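Local coordinates for methylmalonyl-CoA carboxyltransferase 12S subunit (PDB 1ON3), which transfers the carboxyl group of methylmalonyl-CoA to the biotin of the 1.3S subunit and, as a homohexamer, forms the core of the transcarboxylase complex, at residues E[51-56]-E[90-95]; E[59-64]-E[84-89]; E[169-174]-E[250-255]. All coordinates share one frame; numbering follows the deposited sequence.

Contact 1 (E[51-56]-E[90-95])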
loop_
_atom_site.group_PDB
_atom_site.type_symbol
_atom_site.label_atom_id
_atom_site.label_comp_id
_atom_site.label_asym_id
_atom_site.label_seq_id
_atom_site.Cartn_x
_atom_site.Cartn_y
_atom_site.Cartn_z
ATOM N N ASN E 51 -9.216 7.394 -40.768
ATOM C CA ASN E 51 -9.873 6.286 -41.443
ATOM C C ASN E 51 -8.863 5.256 -41.935
ATOM O O ASN E 51 -9.146 4.064 -41.942
ATOM C CB ASN E 51 -10.711 6.784 -42.620
ATOM C CG ASN E 51 -11.602 5.700 -43.185
ATOM O OD1 ASN E 51 -12.457 5.154 -42.479
ATOM N ND2 ASN E 51 -11.406 5.371 -44.456
ATOM N N ASN E 52 -7.687 5.727 -42.344
ATOM C CA ASN E 52 -6.623 4.853 -42.828
ATOM C C ASN E 52 -5.895 4.136 -41.692
ATOM O O ASN E 52 -5.490 2.979 -41.829
ATOM C CB ASN E 52 -5.613 5.663 -43.646
ATOM C CG ASN E 52 -6.149 6.046 -45.012
ATOM O OD1 ASN E 52 -5.623 6.939 -45.678
ATOM N ND2 ASN E 52 -7.198 5.367 -45.435
ATOM N N LEU E 53 -5.737 4.822 -40.568
ATOM C CA LEU E 53 -5.040 4.251 -39.422
ATOM C C LEU E 53 -5.871 3.246 -38.627
ATOM O O LEU E 53 -5.375 2.186 -38.243
ATOM C CB LEU E 53 -4.594 5.369 -38.479
ATOM C CG LEU E 53 -3.933 4.902 -37.166
ATOM C CD1 LEU E 53 -2.480 4.475 -37.432
ATOM C CD2 LEU E 53 -3.955 6.032 -36.148
ATOM N N LEU E 54 -7.131 3.590 -38.375
ATOM C CA LEU E 54 -8.016 2.750 -37.574
ATOM C C LEU E 54 -8.724 1.634 -38.346
ATOM O O LEU E 54 -8.892 1.716 -39.567
ATOM C CB LEU E 54 -9.059 3.636 -36.885
ATOM C CG LEU E 54 -8.513 4.836 -36.095
ATOM C CD1 LEU E 54 -9.654 5.744 -35.654
ATOM C CD2 LEU E 54 -7.723 4.334 -34.881
ATOM N N ASP E 55 -9.120 0.584 -37.626
ATOM C CA ASP E 55 -9.835 -0.528 -38.247
ATOM C C ASP E 55 -11.107 0.029 -38.888
ATOM O O ASP E 55 -11.712 0.979 -38.376
ATOM C CB ASP E 55 -10.236 -1.580 -37.201
ATOM C CG ASP E 55 -9.045 -2.277 -36.580
ATOM O OD1 ASP E 55 -8.026 -2.432 -37.272
ATOM O OD2 ASP E 55 -9.139 -2.682 -35.403
ATOM N N PRO E 56 -11.528 -0.549 -40.021
ATOM C CA PRO E 56 -12.739 -0.081 -40.702
ATOM C C PRO E 56 -13.936 0.090 -39.766
ATOM O O PRO E 56 -14.254 -0.798 -38.977
ATOM C CB PRO E 56 -12.987 -1.170 -41.741
ATOM C CG PRO E 56 -11.599 -1.570 -42.128
ATOM C CD PRO E 56 -10.887 -1.640 -40.779
ATOM N N GLY E 90 -11.072 4.315 -31.284
ATOM C CA GLY E 90 -11.193 3.345 -32.358
ATOM C C GLY E 90 -10.368 2.134 -31.989
ATOM O O GLY E 90 -9.980 1.995 -30.830
ATOM N N THR E 91 -10.109 1.250 -32.948
ATOM C CA THR E 91 -9.280 0.086 -32.675
ATOM C C THR E 91 -8.267 -0.082 -33.799
ATOM O O THR E 91 -8.491 0.371 -34.923
ATOM C CB THR E 91 -10.105 -1.227 -32.569
ATOM O OG1 THR E 91 -10.723 -1.506 -33.828
ATOM C CG2 THR E 91 -11.175 -1.111 -31.484
ATOM N N ILE E 92 -7.136 -0.705 -33.480
ATOM C CA ILE E 92 -6.109 -0.979 -34.481
ATOM C C ILE E 92 -5.840 -2.465 -34.270
ATOM O O ILE E 92 -5.389 -2.885 -33.202
ATOM C CB ILE E 92 -4.841 -0.124 -34.255
ATOM C CG1 ILE E 92 -5.146 1.352 -34.577
ATOM C CG2 ILE E 92 -3.700 -0.642 -35.134
ATOM C CD1 ILE E 92 -4.008 2.332 -34.235
ATOM N N LEU E 93 -6.170 -3.257 -35.284
ATOM C CA LEU E 93 -6.037 -4.704 -35.198
ATOM C C LEU E 93 -6.761 -5.175 -33.940
ATOM O O LEU E 93 -6.255 -5.997 -33.185
ATOM C CB LEU E 93 -4.560 -5.114 -35.184
ATOM C CG LEU E 93 -4.002 -5.480 -36.567
ATOM C CD1 LEU E 93 -4.244 -4.353 -37.553
ATOM C CD2 LEU E 93 -2.513 -5.788 -36.463
ATOM N N GLY E 94 -7.948 -4.617 -33.715
ATOM C CA GLY E 94 -8.747 -4.993 -32.560
ATOM C C GLY E 94 -8.391 -4.328 -31.243
ATOM O O GLY E 94 -9.183 -4.363 -30.305
ATOM N N ARG E 95 -7.210 -3.713 -31.171
ATOM C CA ARG E 95 -6.755 -3.049 -29.950
ATOM C C ARG E 95 -7.356 -1.668 -29.795
ATOM O O ARG E 95 -7.246 -0.828 -30.684
ATOM C CB ARG E 95 -5.227 -2.914 -29.950
ATOM C CG ARG E 95 -4.486 -4.243 -29.963
ATOM C CD ARG E 95 -2.989 -4.040 -30.164
ATOM N NE ARG E 95 -2.445 -3.116 -29.176
ATOM C CZ ARG E 95 -1.171 -2.753 -29.102
ATOM N NH1 ARG E 95 -0.284 -3.240 -29.970
ATOM N NH2 ARG E 95 -0.790 -1.911 -28.142
#

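Contact 2 (E[59-64]-E[84-89])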
loop_
_atom_site.group_PDB
_atom_site.type_symbol
_atom_site.label_atom_id
_atom_site.label_comp_id
_atom_site.label_asym_id
_atom_site.label_seq_id
_atom_site.Cartn_x
_atom_site.Cartn_y
_atom_site.Cartn_z
ATOM N N PHE E 59 -13.927 3.936 -35.785
ATOM C CA PHE E 59 -13.838 5.281 -35.220
ATOM C C PHE E 59 -15.128 5.773 -34.581
ATOM O O PHE E 59 -16.166 5.854 -35.234
ATOM C CB PHE E 59 -13.394 6.279 -36.281
ATOM C CG PHE E 59 -13.164 7.660 -35.739
ATOM C CD1 PHE E 59 -12.322 7.857 -34.646
ATOM C CD2 PHE E 59 -13.785 8.762 -36.316
ATOM C CE1 PHE E 59 -12.103 9.143 -34.135
ATOM C CE2 PHE E 59 -13.573 10.049 -35.813
ATOM C CZ PHE E 59 -12.729 10.235 -34.719
ATOM N N ASP E 60 -15.050 6.091 -33.295
ATOM C CA ASP E 60 -16.182 6.601 -32.534
ATOM C C ASP E 60 -15.816 8.047 -32.175
ATOM O O ASP E 60 -15.118 8.300 -31.195
ATOM C CB ASP E 60 -16.359 5.779 -31.266
ATOM C CG ASP E 60 -17.718 5.962 -30.639
ATOM O OD1 ASP E 60 -18.246 7.092 -30.685
ATOM O OD2 ASP E 60 -18.253 4.973 -30.090
ATOM N N GLU E 61 -16.296 8.997 -32.968
ATOM C CA GLU E 61 -15.950 10.394 -32.743
ATOM C C GLU E 61 -16.607 11.104 -31.581
ATOM O O GLU E 61 -17.793 10.913 -31.316
ATOM C CB GLU E 61 -16.216 11.197 -34.016
ATOM C CG GLU E 61 -15.788 12.645 -33.915
ATOM C CD GLU E 61 -15.874 13.349 -35.256
ATOM O OE1 GLU E 61 -15.462 14.518 -35.331
ATOM O OE2 GLU E 61 -16.357 12.723 -36.226
ATOM N N VAL E 62 -15.822 11.933 -30.893
ATOM C CA VAL E 62 -16.317 12.728 -29.775
ATOM C C VAL E 62 -16.080 14.206 -30.108
ATOM O O VAL E 62 -14.996 14.580 -30.553
ATOM C CB VAL E 62 -15.568 12.393 -28.439
ATOM C CG1 VAL E 62 -15.870 13.439 -27.388
ATOM C CG2 VAL E 62 -15.986 11.025 -27.934
ATOM N N GLY E 63 -17.095 15.041 -29.918
ATOM C CA GLY E 63 -16.913 16.463 -30.175
ATOM C C GLY E 63 -16.967 16.939 -31.618
ATOM O O GLY E 63 -16.424 18.004 -31.937
ATOM N N ALA E 64 -17.603 16.176 -32.500
ATOM C CA ALA E 64 -17.716 16.617 -33.888
ATOM C C ALA E 64 -18.418 17.976 -33.850
ATOM O O ALA E 64 -17.997 18.929 -34.507
ATOM C CB ALA E 64 -18.551 15.626 -34.703
ATOM N N GLY E 84 -11.217 22.458 -35.568
ATOM C CA GLY E 84 -9.991 22.053 -36.221
ATOM C C GLY E 84 -9.328 20.753 -35.797
ATOM O O GLY E 84 -8.204 20.507 -36.211
ATOM N N VAL E 85 -9.976 19.937 -34.965
ATOM C CA VAL E 85 -9.375 18.652 -34.594
ATOM C C VAL E 85 -10.446 17.565 -34.492
ATOM O O VAL E 85 -11.549 17.800 -33.986
ATOM C CB VAL E 85 -8.589 18.739 -33.256
ATOM C CG1 VAL E 85 -9.557 18.769 -32.065
ATOM C CG2 VAL E 85 -7.622 17.538 -33.138
ATOM N N VAL E 86 -10.133 16.385 -35.015
ATOM C CA VAL E 86 -11.064 15.255 -34.983
ATOM C C VAL E 86 -10.527 14.314 -33.920
ATOM O O VAL E 86 -9.398 13.841 -34.029
ATOM C CB VAL E 86 -11.122 14.538 -36.350
ATOM C CG1 VAL E 86 -12.190 13.439 -36.318
ATOM C CG2 VAL E 86 -11.442 15.549 -37.450
ATOM N N THR E 87 -11.339 14.059 -32.898
ATOM C CA THR E 87 -10.940 13.230 -31.770
ATOM C C THR E 87 -11.914 12.098 -31.462
ATOM O O THR E 87 -13.131 12.229 -31.629
ATOM C CB THR E 87 -10.819 14.085 -30.505
ATOM O OG1 THR E 87 -12.088 14.685 -30.228
ATOM C CG2 THR E 87 -9.774 15.198 -30.687
ATOM N N GLY E 88 -11.377 10.980 -30.987
ATOM C CA GLY E 88 -12.249 9.873 -30.663
ATOM C C GLY E 88 -11.530 8.605 -30.277
ATOM O O GLY E 88 -10.328 8.611 -29.993
ATOM N N ARG E 89 -12.292 7.515 -30.286
ATOM C CA ARG E 89 -11.811 6.189 -29.919
ATOM C C ARG E 89 -12.014 5.232 -31.095
ATOM O O ARG E 89 -12.986 5.341 -31.839
ATOM C CB ARG E 89 -12.592 5.715 -28.684
ATOM C CG ARG E 89 -12.070 4.459 -27.960
ATOM C CD ARG E 89 -12.562 3.147 -28.571
ATOM N NE ARG E 89 -12.427 2.026 -27.635
ATOM C CZ ARG E 89 -12.808 0.777 -27.900
ATOM N NH1 ARG E 89 -13.352 0.484 -29.078
ATOM N NH2 ARG E 89 -12.646 -0.185 -26.992
HETATM O O HOH W 1 -14.027 15.521 -33.032
#

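Contact 3 (E[169-174]-E[250-255])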
loop_
_atom_site.group_PDB
_atom_site.type_symbol
_atom_site.label_atom_id
_atom_site.label_comp_id
_atom_site.label_asym_id
_atom_site.label_seq_id
_atom_site.Cartn_x
_atom_site.Cartn_y
_atom_site.Cartn_z
ATOM N N PRO E 169 1.295 4.410 -24.102
ATOM C CA PRO E 169 2.191 4.859 -25.174
ATOM C C PRO E 169 1.587 6.036 -25.924
ATOM O O PRO E 169 0.376 6.072 -26.140
ATOM C CB PRO E 169 2.318 3.625 -26.073
ATOM C CG PRO E 169 1.909 2.481 -25.195
ATOM C CD PRO E 169 0.782 3.060 -24.392
ATOM N N GLN E 170 2.433 6.991 -26.317
ATOM C CA GLN E 170 1.987 8.174 -27.050
ATOM C C GLN E 170 2.818 8.306 -28.318
ATOM O O GLN E 170 4.046 8.403 -28.255
ATOM C CB GLN E 170 2.165 9.443 -26.203
ATOM C CG GLN E 170 1.427 9.458 -24.885
ATOM C CD GLN E 170 1.699 10.729 -24.113
ATOM O OE1 GLN E 170 1.100 11.768 -24.391
ATOM N NE2 GLN E 170 2.629 10.662 -23.154
ATOM N N ILE E 171 2.134 8.287 -29.460
ATOM C CA ILE E 171 2.759 8.371 -30.773
ATOM C C ILE E 171 2.314 9.636 -31.518
ATOM O O ILE E 171 1.121 9.885 -31.699
ATOM C CB ILE E 171 2.390 7.118 -31.615
ATOM C CG1 ILE E 171 2.932 5.866 -30.916
ATOM C CG2 ILE E 171 2.959 7.220 -33.034
ATOM C CD1 ILE E 171 2.411 4.536 -31.501
ATOM N N ALA E 172 3.279 10.435 -31.944
ATOM C CA ALA E 172 2.965 11.647 -32.672
ATOM C C ALA E 172 3.326 11.461 -34.136
ATOM O O ALA E 172 4.383 10.909 -34.459
ATOM C CB ALA E 172 3.739 12.810 -32.095
ATOM N N ILE E 173 2.443 11.901 -35.023
ATOM C CA ILE E 173 2.719 11.834 -36.456
ATOM C C ILE E 173 2.603 13.260 -36.987
ATOM O O ILE E 173 1.512 13.834 -36.981
ATOM C CB ILE E 173 1.700 10.940 -37.220
ATOM C CG1 ILE E 173 1.690 9.523 -36.650
ATOM C CG2 ILE E 173 2.076 10.866 -38.694
ATOM C CD1 ILE E 173 0.515 9.251 -35.725
ATOM N N ILE E 174 3.728 13.841 -37.401
ATOM C CA ILE E 174 3.733 15.196 -37.941
ATOM C C ILE E 174 3.535 15.022 -39.436
ATOM O O ILE E 174 4.405 14.470 -40.121
ATOM C CB ILE E 174 5.083 15.928 -37.729
ATOM C CG1 ILE E 174 5.685 15.592 -36.365
ATOM C CG2 ILE E 174 4.855 17.443 -37.886
ATOM C CD1 ILE E 174 4.859 15.984 -35.196
ATOM N N LYS E 250 3.062 -0.576 -37.318
ATOM C CA LYS E 250 4.190 -1.476 -37.049
ATOM C C LYS E 250 4.759 -1.172 -35.653
ATOM O O LYS E 250 4.974 -2.071 -34.836
ATOM C CB LYS E 250 5.278 -1.283 -38.114
ATOM C CG LYS E 250 6.524 -2.155 -37.914
ATOM C CD LYS E 250 6.226 -3.606 -38.194
ATOM C CE LYS E 250 7.467 -4.454 -38.073
ATOM N NZ LYS E 250 7.141 -5.871 -38.304
ATOM N N LEU E 251 4.994 0.108 -35.378
ATOM C CA LEU E 251 5.512 0.526 -34.078
ATOM C C LEU E 251 4.554 0.113 -32.959
ATOM O O LEU E 251 4.962 -0.460 -31.944
ATOM C CB LEU E 251 5.708 2.053 -34.060
ATOM C CG LEU E 251 5.961 2.718 -32.700
ATOM C CD1 LEU E 251 7.309 2.235 -32.124
ATOM C CD2 LEU E 251 5.971 4.247 -32.873
ATOM N N LEU E 252 3.273 0.406 -33.128
ATOM C CA LEU E 252 2.304 0.042 -32.099
ATOM C C LEU E 252 2.284 -1.460 -31.810
ATOM O O LEU E 252 2.088 -1.864 -30.660
ATOM C CB LEU E 252 0.898 0.503 -32.492
ATOM C CG LEU E 252 -0.223 0.281 -31.469
ATOM C CD1 LEU E 252 0.039 1.061 -30.189
ATOM C CD2 LEU E 252 -1.542 0.729 -32.094
ATOM N N SER E 253 2.506 -2.280 -32.837
ATOM C CA SER E 253 2.476 -3.736 -32.670
ATOM C C SER E 253 3.485 -4.278 -31.659
ATOM O O SER E 253 3.292 -5.373 -31.136
ATOM C CB SER E 253 2.671 -4.447 -34.023
ATOM O OG SER E 253 4.017 -4.402 -34.482
ATOM N N PHE E 254 4.554 -3.525 -31.378
ATOM C CA PHE E 254 5.562 -3.962 -30.407
ATOM C C PHE E 254 5.220 -3.510 -28.992
ATOM O O PHE E 254 5.850 -3.943 -28.017
ATOM C CB PHE E 254 6.953 -3.380 -30.734
ATOM C CG PHE E 254 7.587 -3.947 -31.976
ATOM C CD1 PHE E 254 7.493 -3.270 -33.193
ATOM C CD2 PHE E 254 8.269 -5.160 -31.928
ATOM C CE1 PHE E 254 8.066 -3.797 -34.352
ATOM C CE2 PHE E 254 8.847 -5.698 -33.066
ATOM C CZ PHE E 254 8.744 -5.010 -34.296
ATOM N N LEU E 255 4.215 -2.649 -28.873
ATOM C CA LEU E 255 3.872 -2.078 -27.577
ATOM C C LEU E 255 2.637 -2.586 -26.858
ATOM O O LEU E 255 1.650 -2.983 -27.472
ATOM C CB LEU E 255 3.729 -0.547 -27.710
ATOM C CG LEU E 255 4.770 0.160 -28.593
ATOM C CD1 LEU E 255 4.440 1.663 -28.722
ATOM C CD2 LEU E 255 6.152 -0.037 -27.985
#

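Contact 1 (E[51-56]-E[90-95])
Leu53, in the last turn of helix 46-53, meets Ile92 of the strand through its branch point: CG lies 3.9 Å from Ile92 CD1, and the two side chains cross obliquely. Leu54, the first residue to leave helical geometry, brings CD2 to 4.0 Å from Ile92 CG1, so that Ile92 packs against both leucines; Leu252 and Val97 also touch it. Asp55 follows with the polar part of the contact. Its backbone N gives a nearly straight bond to Thr91 O (2.8 Å, 175° at the hydrogen). Chi1 (-66°) sets CG beside the backbone N, and the carboxylate faces the turn. OD1 accepts from Leu93 N on its syn lone pair (2.8 Å). OD2 has two donors: Gly94 N on the syn side, at 2.8 Å, and the Thr91 hydroxyl OG1, a short 2.5 Å away on the anti side and 23° out of the carboxylate plane. Three bonds thus fix the rotation of this group. An alanine here would probably leave Thr91 OG1, Leu93 N and Gly94 N without this acceptor and the turn less firmly held. The turn is a type I' turn from Ile92 to Arg95, closed by bonds in both directions between those two residues; it links strands 85-92 and 95-102 in a tight antiparallel beta-hairpin, with the Asp55 carboxylate bonded to two backbone N-H groups of the turn.

Contact 2 (E[59-64]-E[84-89])
Phe59 and Glu61 bring their side chains against Val86 where strand 60-62, the outermost of its mixed sheet within this chain, pairs antiparallel with strand 85-92 in the N-terminal half of this ClpP/crotonase-like carboxyltransferase. The Phe59 ring comes at a slant to Val86, its CZ 3.6 Å from Val86 CG1. Phe59 CG is anti to the backbone N (chi1 -175°), and the backbone N of Glu61 lies 4.0 Å above the ring plane, over its centre. Glu61 approaches the same methyl at about a right angle: its chain is extended, and OE1 comes within 3.6 Å of Val86 CG1, while OE2 forms a salt bridge with Arg47. Gly88 CA lies 3.6 Å from Phe59 CE1; a side chain there would run into the ring and into Asp60 O. The backbones are joined on the two sides of Gly88. Asp60 N gives a 2.6 Å bond to Arg89 O, Arg89 N returns one to Asp60 O, and Val62 N reaches Thr87 O almost straight (178° at the hydrogen). Met505 of a second subunit packs on Asp60 and Arg89, and Gly63 makes backbone hydrogen bonds to that subunit, which places this strand at a subunit interface. Near Glu61 OE1 and Val62 O sits a water, 2.8 Å from the latter, which accepts a hydrogen bond from Thr87 N at 3.1 Å.

Contact 3 (E[169-174]-E[250-255])
Ile171, on a central strand of the mixed sheet of the N-terminal ClpP/crotonase-like half, pushes its tip into a shallow hollow at the C-terminal end of helix 241-253, which packs against the sheet here. The hollow is made by Leu251 and Leu252 of the helix end and Leu255 just past it. CD1 of Ile171 is the bump: it lies 3.8 Å from Leu251 CD2, with the CD1 methyls of Leu252 and Leu255 standing farther off. With CG1 anti to the carbonyl carbon and the chain extended onward (chi2 169°), this methyl is carried well clear of its strand. Leu251 answers it tip to tip. Its CG is anti to the backbone N (chi1 167°), and its CD2 stands within 4.0 Å of Ile171 CG1 as well, so that two methyl-bearing ends meet head-on instead of lying side by side. Pro169, just ahead of the strand, and Ile171 both point toward the helix, whereas Gln170 turns away and bonds through NE2 to Asn161 O. All five touching residues are buried, and the meeting is purely apolar. Neighbours add to the packing: Leu134 and Ile193, from the two neighbouring strands, touch Ile171, while Leu306, from the second sheet of the chain, touches Leu251. Phe360 lies against Pro169. Leu251 thus touches the second sheet as well as the first, consistent with the helix end lying between the two halves of the subunit. Leu255 completes the fit: its N bonds to Leu252 O, and its CD1 methyl rests between Pro169 and the tip of Ile171, nearer the proline, 3.9 Å from Pro169 CB.

Contacts 1 and 2 lie toward the periphery and are partly buried; contact 3 is fully buried, its centre about 9 Å from the centre of the chain. All three involve one mixed sheet. Contacts 1 and 2 share strand 85-92, and touch where Leu54 CD1 meets Phe59 CD1 at 3.5 Å. Contacts 1 and 3 meet through the end of helix 241-253: Ile92 packs on Leu252, and Arg95 NH1 probably bonds to Leu252 O. The chemistry follows position: a carboxylate holding a turn in contact 1, backbone pairing beside a subunit interface in contact 2, and only apolar packing in contact 3. Contacts 2 and 3 do not touch, their nearest atoms being about 11 Å apart.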